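Local coordinates for CG4930 (PDB 3ISM), which forms a complex with the endonuclease EndoG and inhibits it, at residues A250-I255 with Q278-D283; K258-G263 with N271-L276. The protein carries 1 engineered substitution. All blocks are in the same frame, centred on the assembly; numbering follows the deposited sequence.

Contact 1: residues A250-I255 with Q278-D283; sequences AAAREI and QEYKGD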
loop_
_atom_site.group_PDB
_atom_site.type_symbol
_atom_site.label_atom_id
_atom_site.label_comp_id
_atom_site.label_asym_id
_atom_site.label_seq_id
_atom_site.Cartn_x
_atom_site.Cartn_y
_atom_site.Cartn_z
ATOM N N ALA C 250 31.396 -1.407 -27.196
ATOM C CA ALA C 250 32.664 -1.586 -27.908
ATOM C C ALA C 250 32.515 -1.365 -29.417
ATOM O O ALA C 250 33.410 -0.802 -30.060
ATOM C CB ALA C 250 33.252 -2.970 -27.622
ATOM N N ALA C 251 31.376 -1.800 -29.963
ATOM C CA ALA C 251 31.081 -1.664 -31.388
ATOM C C ALA C 251 30.788 -0.224 -31.784
ATOM O O ALA C 251 30.977 0.154 -32.939
ATOM C CB ALA C 251 29.925 -2.567 -31.791
ATOM N N ALA C 252 30.315 0.575 -30.835
ATOM C CA ALA C 252 30.103 1.987 -31.093
ATOM C C ALA C 252 31.452 2.709 -31.074
ATOM O O ALA C 252 31.738 3.527 -31.948
ATOM C CB ALA C 252 29.153 2.577 -30.070
ATOM N N ARG C 253 32.288 2.362 -30.094
ATOM C CA ARG C 253 33.599 2.992 -29.909
ATOM C C ARG C 253 34.553 2.739 -31.075
ATOM O O ARG C 253 35.372 3.606 -31.410
ATOM C CB ARG C 253 34.257 2.512 -28.613
ATOM C CG ARG C 253 33.506 2.883 -27.352
ATOM C CD ARG C 253 34.378 2.730 -26.122
ATOM N NE ARG C 253 34.798 1.352 -25.880
ATOM C CZ ARG C 253 34.181 0.512 -25.052
ATOM N NH1 ARG C 253 33.104 0.899 -24.380
ATOM N NH2 ARG C 253 34.644 -0.720 -24.897
ATOM N N GLU C 254 34.446 1.553 -31.684
ATOM C CA GLU C 254 35.382 1.137 -32.737
ATOM C C GLU C 254 35.100 1.744 -34.122
ATOM O O GLU C 254 36.033 2.004 -34.888
ATOM C CB GLU C 254 35.487 -0.391 -32.813
ATOM C CG GLU C 254 36.382 -1.015 -31.730
ATOM C CD GLU C 254 37.881 -0.997 -32.071
ATOM O OE1 GLU C 254 38.294 -0.304 -33.031
ATOM O OE2 GLU C 254 38.654 -1.689 -31.370
ATOM N N ILE C 255 33.824 1.963 -34.442
ATOM C CA ILE C 255 33.470 2.626 -35.703
ATOM C C ILE C 255 33.758 4.140 -35.641
ATOM O O ILE C 255 34.195 4.729 -36.637
ATOM C CB ILE C 255 32.005 2.309 -36.157
ATOM C CG1 ILE C 255 31.651 3.046 -37.457
ATOM C CG2 ILE C 255 31.011 2.630 -35.065
ATOM C CD1 ILE C 255 30.227 2.813 -37.951
ATOM N N GLN C 278 26.963 10.884 -29.304
ATOM C CA GLN C 278 25.947 11.489 -28.444
ATOM C C GLN C 278 24.954 10.444 -27.922
ATOM O O GLN C 278 24.570 10.480 -26.747
ATOM C CB GLN C 278 25.219 12.630 -29.161
ATOM C CG GLN C 278 24.393 13.516 -28.222
ATOM C CD GLN C 278 23.765 14.711 -28.915
ATOM O OE1 GLN C 278 23.492 14.682 -30.117
ATOM N NE2 GLN C 278 23.520 15.772 -28.150
ATOM N N GLU C 279 24.561 9.513 -28.790
ATOM C CA GLU C 279 23.634 8.476 -28.369
ATOM C C GLU C 279 24.304 7.362 -27.563
ATOM O O GLU C 279 23.718 6.856 -26.599
ATOM C CB GLU C 279 22.801 7.945 -29.539
ATOM C CG GLU C 279 21.818 8.981 -30.117
ATOM C CD GLU C 279 21.279 9.967 -29.082
ATOM O OE1 GLU C 279 20.743 9.528 -28.036
ATOM O OE2 GLU C 279 21.384 11.189 -29.327
ATOM N N TYR C 280 25.536 7.008 -27.921
ATOM C CA TYR C 280 26.297 6.063 -27.118
ATOM C C TYR C 280 26.532 6.634 -25.711
ATOM O O TYR C 280 26.373 5.913 -24.724
ATOM C CB TYR C 280 27.602 5.656 -27.805
ATOM C CG TYR C 280 28.594 4.981 -26.888
ATOM C CD1 TYR C 280 28.241 3.855 -26.138
ATOM C CD2 TYR C 280 29.887 5.464 -26.771
ATOM C CE1 TYR C 280 29.152 3.255 -25.282
ATOM C CE2 TYR C 280 30.805 4.859 -25.932
ATOM C CZ TYR C 280 30.435 3.761 -25.192
ATOM O OH TYR C 280 31.358 3.177 -24.360
ATOM N N LYS C 281 26.860 7.923 -25.611
ATOM C CA LYS C 281 26.996 8.567 -24.296
ATOM C C LYS C 281 25.699 8.480 -23.475
ATOM O O LYS C 281 25.729 8.101 -22.299
ATOM C CB LYS C 281 27.490 10.029 -24.392
ATOM C CG LYS C 281 27.628 10.691 -23.010
ATOM C CD LYS C 281 28.089 12.135 -23.036
ATOM C CE LYS C 281 27.891 12.763 -21.660
ATOM N NZ LYS C 281 28.636 14.051 -21.504
ATOM N N GLY C 282 24.570 8.809 -24.104
ATOM C CA GLY C 282 23.272 8.740 -23.437
ATOM C C GLY C 282 22.975 7.379 -22.834
ATOM O O GLY C 282 22.548 7.282 -21.675
ATOM N N ASP C 283 23.203 6.323 -23.616
ATOM C CA ASP C 283 22.996 4.950 -23.141
ATOM C C ASP C 283 23.996 4.563 -22.059
ATOM O O ASP C 283 23.630 3.875 -21.102
ATOM C CB ASP C 283 23.060 3.949 -24.298
ATOM C CG ASP C 283 21.763 3.875 -25.075
ATOM O OD1 ASP C 283 20.682 3.861 -24.437
ATOM O OD2 ASP C 283 21.826 3.823 -26.322
#

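Contact 2: residues K258-G263 with N271-L276; sequences KLLFDG and NKAAEL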
loop_
_atom_site.group_PDB
_atom_site.type_symbol
_atom_site.label_atom_id
_atom_site.label_comp_id
_atom_site.label_asym_id
_atom_site.label_seq_id
_atom_site.Cartn_x
_atom_site.Cartn_y
_atom_site.Cartn_z
ATOM N N LYS C 258 37.191 4.575 -36.390
ATOM C CA LYS C 258 37.390 4.406 -37.834
ATOM C C LYS C 258 36.995 5.669 -38.599
ATOM O O LYS C 258 37.790 6.202 -39.375
ATOM C CB LYS C 258 36.609 3.198 -38.372
ATOM C CG LYS C 258 37.464 1.994 -38.757
ATOM C CD LYS C 258 37.576 0.971 -37.638
ATOM C CE LYS C 258 38.363 -0.254 -38.096
ATOM N NZ LYS C 258 38.217 -1.386 -37.143
ATOM N N LEU C 259 35.770 6.141 -38.356
ATOM C CA LEU C 259 35.216 7.339 -39.001
ATOM C C LEU C 259 36.146 8.550 -38.927
ATOM O O LEU C 259 36.248 9.333 -39.876
ATOM C CB LEU C 259 33.868 7.702 -38.365
ATOM C CG LEU C 259 32.625 6.902 -38.770
ATOM C CD1 LEU C 259 31.605 6.860 -37.622
ATOM C CD2 LEU C 259 31.998 7.463 -40.044
ATOM N N LEU C 260 36.824 8.679 -37.790
ATOM C CA LEU C 260 37.671 9.823 -37.502
ATOM C C LEU C 260 39.145 9.614 -37.860
ATOM O O LEU C 260 39.851 10.578 -38.163
ATOM C CB LEU C 260 37.551 10.186 -36.018
ATOM C CG LEU C 260 36.235 10.745 -35.475
ATOM C CD1 LEU C 260 36.341 10.869 -33.975
ATOM C CD2 LEU C 260 35.878 12.088 -36.099
ATOM N N PHE C 261 39.616 8.368 -37.817
ATOM C CA PHE C 261 41.054 8.104 -37.916
ATOM C C PHE C 261 41.508 7.095 -38.984
ATOM O O PHE C 261 42.651 6.626 -38.940
ATOM C CB PHE C 261 41.629 7.728 -36.541
ATOM C CG PHE C 261 41.261 8.689 -35.446
ATOM C CD1 PHE C 261 41.728 9.998 -35.464
ATOM C CD2 PHE C 261 40.442 8.286 -34.397
ATOM C CE1 PHE C 261 41.387 10.891 -34.457
ATOM C CE2 PHE C 261 40.095 9.171 -33.382
ATOM C CZ PHE C 261 40.567 10.479 -33.414
ATOM N N ASP C 262 40.637 6.771 -39.941
ATOM C CA ASP C 262 41.044 5.962 -41.101
ATOM C C ASP C 262 41.939 6.788 -42.025
ATOM O O ASP C 262 42.782 6.247 -42.742
ATOM C CB ASP C 262 39.831 5.430 -41.875
ATOM C CG ASP C 262 39.222 4.182 -41.240
ATOM O OD1 ASP C 262 39.962 3.403 -40.598
ATOM O OD2 ASP C 262 37.996 3.978 -41.390
ATOM N N GLY C 263 41.732 8.101 -41.991
ATOM C CA GLY C 263 42.565 9.074 -42.690
ATOM C C GLY C 263 42.231 10.443 -42.131
ATOM O O GLY C 263 42.158 10.618 -40.910
ATOM N N ASN C 271 30.274 14.375 -38.801
ATOM C CA ASN C 271 28.869 14.422 -38.391
ATOM C C ASN C 271 28.346 13.065 -37.921
ATOM O O ASN C 271 27.606 12.993 -36.942
ATOM C CB ASN C 271 27.987 14.955 -39.523
ATOM C CG ASN C 271 28.129 16.451 -39.720
ATOM O OD1 ASN C 271 28.425 17.186 -38.778
ATOM N ND2 ASN C 271 27.909 16.912 -40.948
ATOM N N LYS C 272 28.748 12.001 -38.620
ATOM C CA LYS C 272 28.341 10.629 -38.297
ATOM C C LYS C 272 28.988 10.106 -37.020
ATOM O O LYS C 272 28.419 9.251 -36.333
ATOM C CB LYS C 272 28.659 9.679 -39.457
ATOM C CG LYS C 272 27.752 9.839 -40.671
ATOM C CD LYS C 272 28.196 8.945 -41.819
ATOM C CE LYS C 272 27.370 9.205 -43.070
ATOM N NZ LYS C 272 27.928 8.515 -44.267
ATOM N N ALA C 273 30.182 10.610 -36.713
ATOM C CA ALA C 273 30.885 10.234 -35.489
ATOM C C ALA C 273 30.245 10.916 -34.286
ATOM O O ALA C 273 30.004 10.278 -33.257
ATOM C CB ALA C 273 32.365 10.585 -35.586
ATOM N N ALA C 274 29.961 12.210 -34.435
ATOM C CA ALA C 274 29.281 13.000 -33.408
ATOM C C ALA C 274 27.847 12.513 -33.156
ATOM O O ALA C 274 27.348 12.585 -32.029
ATOM C CB ALA C 274 29.276 14.460 -33.798
ATOM N N GLU C 275 27.209 12.031 -34.224
ATOM C CA GLU C 275 25.857 11.482 -34.196
ATOM C C GLU C 275 25.805 10.295 -33.237
ATOM O O GLU C 275 24.993 10.271 -32.305
ATOM C CB GLU C 275 25.480 11.009 -35.601
ATOM C CG GLU C 275 24.140 11.488 -36.125
ATOM C CD GLU C 275 24.003 11.273 -37.624
ATOM O OE1 GLU C 275 24.994 11.505 -38.350
ATOM O OE2 GLU C 275 22.910 10.874 -38.078
ATOM N N LEU C 276 26.693 9.326 -33.469
ATOM C CA LEU C 276 26.759 8.105 -32.666
ATOM C C LEU C 276 27.247 8.360 -31.236
ATOM O O LEU C 276 26.692 7.811 -30.282
ATOM C CB LEU C 276 27.634 7.049 -33.359
ATOM C CG LEU C 276 27.904 5.732 -32.619
ATOM C CD1 LEU C 276 26.612 5.049 -32.198
ATOM C CD2 LEU C 276 28.727 4.796 -33.466
#

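Contact 1: residues A250-I255 with Q278-D283
R253 and Y280 meet at their polar ends, while A252 packs over the ring of the same tyrosine. Y280 reaches across from its helix with CG anti to its own backbone N (chi1 165°), which sends the ring toward the 250-255 helix and brings its hydroxyl up to the arginine. There NH1 of R253 donates a hydrogen bond to OH of Y280 over 2.9 Å, with an N-H...O angle of 153°. The hydroxyl lies at the guanidinium edge, almost in its plane, so this is an edge-on polar contact and no cation-pi stack; the guanidinium and ring planes stand 55° apart. The aliphatic part of R253 contributes as well. Its CG sits 3.6 Å from CE2 of Y280, approaching the ring obliquely, and its CD is 3.5 Å from the phenol OH. A bend at chi3 then turns the chain so that the guanidinium comes back over its own helix, where CA of A250 lies 3.7 Å from the guanidinium plane of R253, on one face and offset toward its rim. Further down the ring, CB of A252 lies over one face, 4.0 Å from CG of Y280. A leucine in place of R253 would probably leave the phenol OH without this N-H donor and the end of the tyrosine less firmly fixed. The backbones approach to 6.8 Å between CA of A252 and CA of Y280, close packing that the small A252 permits. Around this patch, Y222 of helix 220-229 touches both A252 and Y280. On helix 290-305, Y292 meets the Y280 ring and D291 and W295 touch R253, so the tyrosine is buried where four helices converge.

Contact 2: residues K258-G263 with N271-L276
Near the turn of an antiparallel helical hairpin, L259 and L260 of the first helix pack against A273 and K272 of the second. This is wholly apolar packing, with no hydrogen bond between the two segments. The CA–CB bond of L259 points toward the partner helix, and its two methyls part: CD1 lies 4.1 Å from CA of A273, over the backbone, while CD2 lies 4.1 Å from CB of K272. The side chains of L259 and K272 cross at about a right angle. L260 starts out to one side, but with its CG anti to the carbonyl carbon (chi1 -68°) the branch swings inward, and CD2 comes within 3.9 Å of CB of A273. A273 thus takes L259 on its backbone and L260 on its methyl, and that small residue lets the helices draw in to 6.3 Å between CA of L259 and CA of A273. K272 gives only the base of its chain to the contact; beyond CG the chain runs out extended, and NZ forms a salt bridge with E268, one turn earlier on its own helix. F311 of helix 309-317 touches both L260 and A273, and L299 of helix 290-305 also packs on L260.

Overall arrangement
Contacts 1 and 2 are two levels of one interface, that between helix 238-261 and helix 267-287, with centres 11 Å apart. The order along the chain is 250-255, 258-263, 271-276, 278-283, so contact 2 is nested inside contact 1, as expected for an antiparallel hairpin: contact 2 lies near the turn and contact 1 farther along. L276 bridges the levels, its CD2 packing 3.5 Å from CG2 of I255. Helix 290-305 lies against both, giving an all-helical bundle. At the contact 1 end, D283 packs on R93 of the CG8862 chain, whereas no other chain touches contact 2, so of the two only contact 1 has a neighbour in the partner protein.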